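Local atomic coordinates of tryptophan decarboxylase 1 (Oryza sativa subsp. japonica, PDB entry 6KHO), a protein that decarboxylates L-tryptophan to tryptamine and 5-hydroxy-L-tryptophan to serotonin, using pyridoxal 5'-phosphate as cofactor. Residues S42-S47 and M92-S97. Residues are numbered along the deposited sequence; the frame is centred on the assembly and turned at random.
Sequences SDYYKS and MTHWAS
Tyr44 OH is gripped by two polar partners, His94 ND1 at 2.7 Å and a bound water at 2.8 Å. The hydroxyl lies at the edge of the imidazole, in its plane, and either group could supply the proton. The same water accepts a hydrogen bond from Ala96 N at 2.9 Å, carrying the link to the backbone of the 92-97 loop. CG of Tyr44 stands anti to the backbone N (chi1 178°), and from there the ring extends toward that loop. The two rings meet rim to rim, their planes inclined at 43°. Met92, its chain bent at chi3, comes tip to tip with the phenol, bringing CE to 3.2 Å from Tyr44 OH.

The contact joins the last turn of helix 27-47, part of the N-terminal segment of this group II decarboxylase, to the loop between helices 77-88 and 110-122. In that loop a type I turn runs from His94 to Ser97, closed by the hydrogen bond from Ser97 N to His94 O. Ala96 CB packs against the edge of the Tyr44 ring, 4.0 Å from CE2, and lies more loosely at the edge of Tyr45. A phenylalanine in place of Tyr44 would probably leave His94 ND1 without its hydroxyl partner and the water without its link to the helix. The second subunit adjoins the contact: Tyr45 OH is hydrogen-bonded to Ala121 O of that subunit, and Met92 packs on Met122 of the second subunit.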
loop_
_atom_site.group_PDB
_atom_site.type_symbol
_atom_site.label_atom_id
_atom_site.label_comp_id
_atom_site.label_asym_id
_atom_site.label_seq_id
_atom_site.Cartn_x
_atom_site.Cartn_y
_atom_site.Cartn_z
ATOM N N SER A 42 -13.254 -5.501 21.717
ATOM C CA SER A 42 -13.201 -5.404 23.175
ATOM C C SER A 42 -12.882 -6.757 23.801
ATOM O O SER A 42 -12.033 -6.851 24.692
ATOM C CB SER A 42 -14.528 -4.877 23.727
ATOM O OG SER A 42 -14.857 -3.637 23.138
ATOM N N ASP A 43 -13.569 -7.813 23.351
ATOM C CA ASP A 43 -13.315 -9.154 23.872
ATOM C C ASP A 43 -11.900 -9.606 23.550
ATOM O O ASP A 43 -11.247 -10.277 24.360
ATOM C CB ASP A 43 -14.303 -10.148 23.276
ATOM C CG ASP A 43 -15.717 -9.898 23.720
ATOM O OD1 ASP A 43 -15.899 -9.133 24.697
ATOM O OD2 ASP A 43 -16.641 -10.463 23.084
ATOM N N TYR A 44 -11.432 -9.287 22.346
ATOM C CA TYR A 44 -10.109 -9.727 21.928
ATOM C C TYR A 44 -9.030 -9.141 22.829
ATOM O O TYR A 44 -8.151 -9.861 23.305
ATOM C CB TYR A 44 -9.869 -9.352 20.469
ATOM C CG TYR A 44 -8.485 -9.748 19.985
ATOM C CD1 TYR A 44 -8.178 -11.085 19.718
ATOM C CD2 TYR A 44 -7.488 -8.793 19.807
ATOM C CE1 TYR A 44 -6.916 -11.455 19.274
ATOM C CE2 TYR A 44 -6.212 -9.156 19.356
ATOM C CZ TYR A 44 -5.937 -10.485 19.098
ATOM O OH TYR A 44 -4.688 -10.855 18.658
ATOM N N TYR A 45 -9.086 -7.834 23.094
ATOM C CA TYR A 45 -8.063 -7.242 23.944
ATOM C C TYR A 45 -8.141 -7.786 25.368
ATOM O O TYR A 45 -7.113 -7.955 26.029
ATOM C CB TYR A 45 -8.185 -5.721 23.956
ATOM C CG TYR A 45 -7.776 -5.040 22.661
ATOM C CD1 TYR A 45 -6.827 -5.598 21.814
ATOM C CD2 TYR A 45 -8.350 -3.831 22.293
ATOM C CE1 TYR A 45 -6.463 -4.960 20.625
ATOM C CE2 TYR A 45 -7.993 -3.186 21.126
ATOM C CZ TYR A 45 -7.056 -3.747 20.291
ATOM O OH TYR A 45 -6.718 -3.075 19.118
ATOM N N LYS A 46 -9.347 -8.047 25.869
ATOM C CA LYS A 46 -9.453 -8.561 27.231
ATOM C C LYS A 46 -8.961 -10.002 27.335
ATOM O O LYS A 46 -8.526 -10.431 28.408
ATOM C CB LYS A 46 -10.902 -8.460 27.718
ATOM C CG LYS A 46 -11.328 -7.035 28.034
ATOM C CD LYS A 46 -12.808 -6.973 28.395
ATOM C CE LYS A 46 -13.323 -5.545 28.404
ATOM N NZ LYS A 46 -14.822 -5.527 28.365
ATOM N N SER A 47 -9.034 -10.767 26.251
ATOM C CA SER A 47 -8.712 -12.182 26.313
ATOM C C SER A 47 -7.401 -12.571 25.629
ATOM O O SER A 47 -6.993 -13.729 25.760
ATOM C CB SER A 47 -9.865 -12.999 25.715
ATOM O OG SER A 47 -9.959 -12.826 24.310
ATOM N N MET A 92 -4.012 -17.422 14.489
ATOM C CA MET A 92 -3.237 -16.188 14.465
ATOM C C MET A 92 -2.024 -16.272 15.373
ATOM O O MET A 92 -2.058 -16.908 16.427
ATOM C CB MET A 92 -4.077 -15.011 14.956
ATOM C CG MET A 92 -4.981 -14.366 13.961
ATOM S SD MET A 92 -6.075 -13.300 14.938
ATOM C CE MET A 92 -4.902 -12.186 15.710
ATOM N N THR A 93 -0.965 -15.565 14.979
ATOM C CA THR A 93 0.067 -15.127 15.909
ATOM C C THR A 93 -0.363 -13.778 16.480
ATOM O O THR A 93 -0.693 -12.862 15.720
ATOM C CB THR A 93 1.410 -15.010 15.188
ATOM O OG1 THR A 93 1.814 -16.309 14.751
ATOM C CG2 THR A 93 2.475 -14.379 16.081
ATOM N N HIS A 94 -0.366 -13.648 17.804
ATOM C CA HIS A 94 -0.992 -12.477 18.426
ATOM C C HIS A 94 0.035 -11.368 18.622
ATOM O O HIS A 94 0.661 -11.231 19.676
ATOM C CB HIS A 94 -1.687 -12.877 19.717
ATOM C CG HIS A 94 -2.824 -13.825 19.481
ATOM N ND1 HIS A 94 -4.014 -13.425 18.906
ATOM C CD2 HIS A 94 -2.926 -15.163 19.672
ATOM C CE1 HIS A 94 -4.812 -14.474 18.783
ATOM N NE2 HIS A 94 -4.174 -15.542 19.236
ATOM N N TRP A 95 0.185 -10.548 17.578
ATOM C CA TRP A 95 1.022 -9.356 17.674
ATOM C C TRP A 95 0.572 -8.432 18.801
ATOM O O TRP A 95 1.402 -7.748 19.407
ATOM C CB TRP A 95 1.007 -8.611 16.340
ATOM C CG TRP A 95 1.869 -9.243 15.312
ATOM C CD1 TRP A 95 1.611 -10.382 14.614
ATOM C CD2 TRP A 95 3.146 -8.771 14.858
ATOM N NE1 TRP A 95 2.650 -10.654 13.755
ATOM C CE2 TRP A 95 3.602 -9.678 13.880
ATOM C CE3 TRP A 95 3.939 -7.664 15.174
ATOM C CZ2 TRP A 95 4.825 -9.517 13.219
ATOM C CZ3 TRP A 95 5.158 -7.510 14.518
ATOM C CH2 TRP A 95 5.590 -8.435 13.562
ATOM N N ALA A 96 -0.731 -8.415 19.112
ATOM C CA ALA A 96 -1.254 -7.553 20.163
ATOM C C ALA A 96 -1.016 -8.108 21.560
ATOM O O ALA A 96 -1.272 -7.402 22.541
ATOM C CB ALA A 96 -2.764 -7.319 19.968
ATOM N N SER A 97 -0.550 -9.343 21.680
ATOM C CA SER A 97 -0.384 -9.919 23.006
ATOM C C SER A 97 0.653 -9.134 23.804
ATOM O O SER A 97 1.677 -8.725 23.255
ATOM C CB SER A 97 0.045 -11.382 22.915
ATOM O OG SER A 97 0.302 -11.891 24.216
HETATM O O HOH W 1 -2.706 -9.551 17.248
#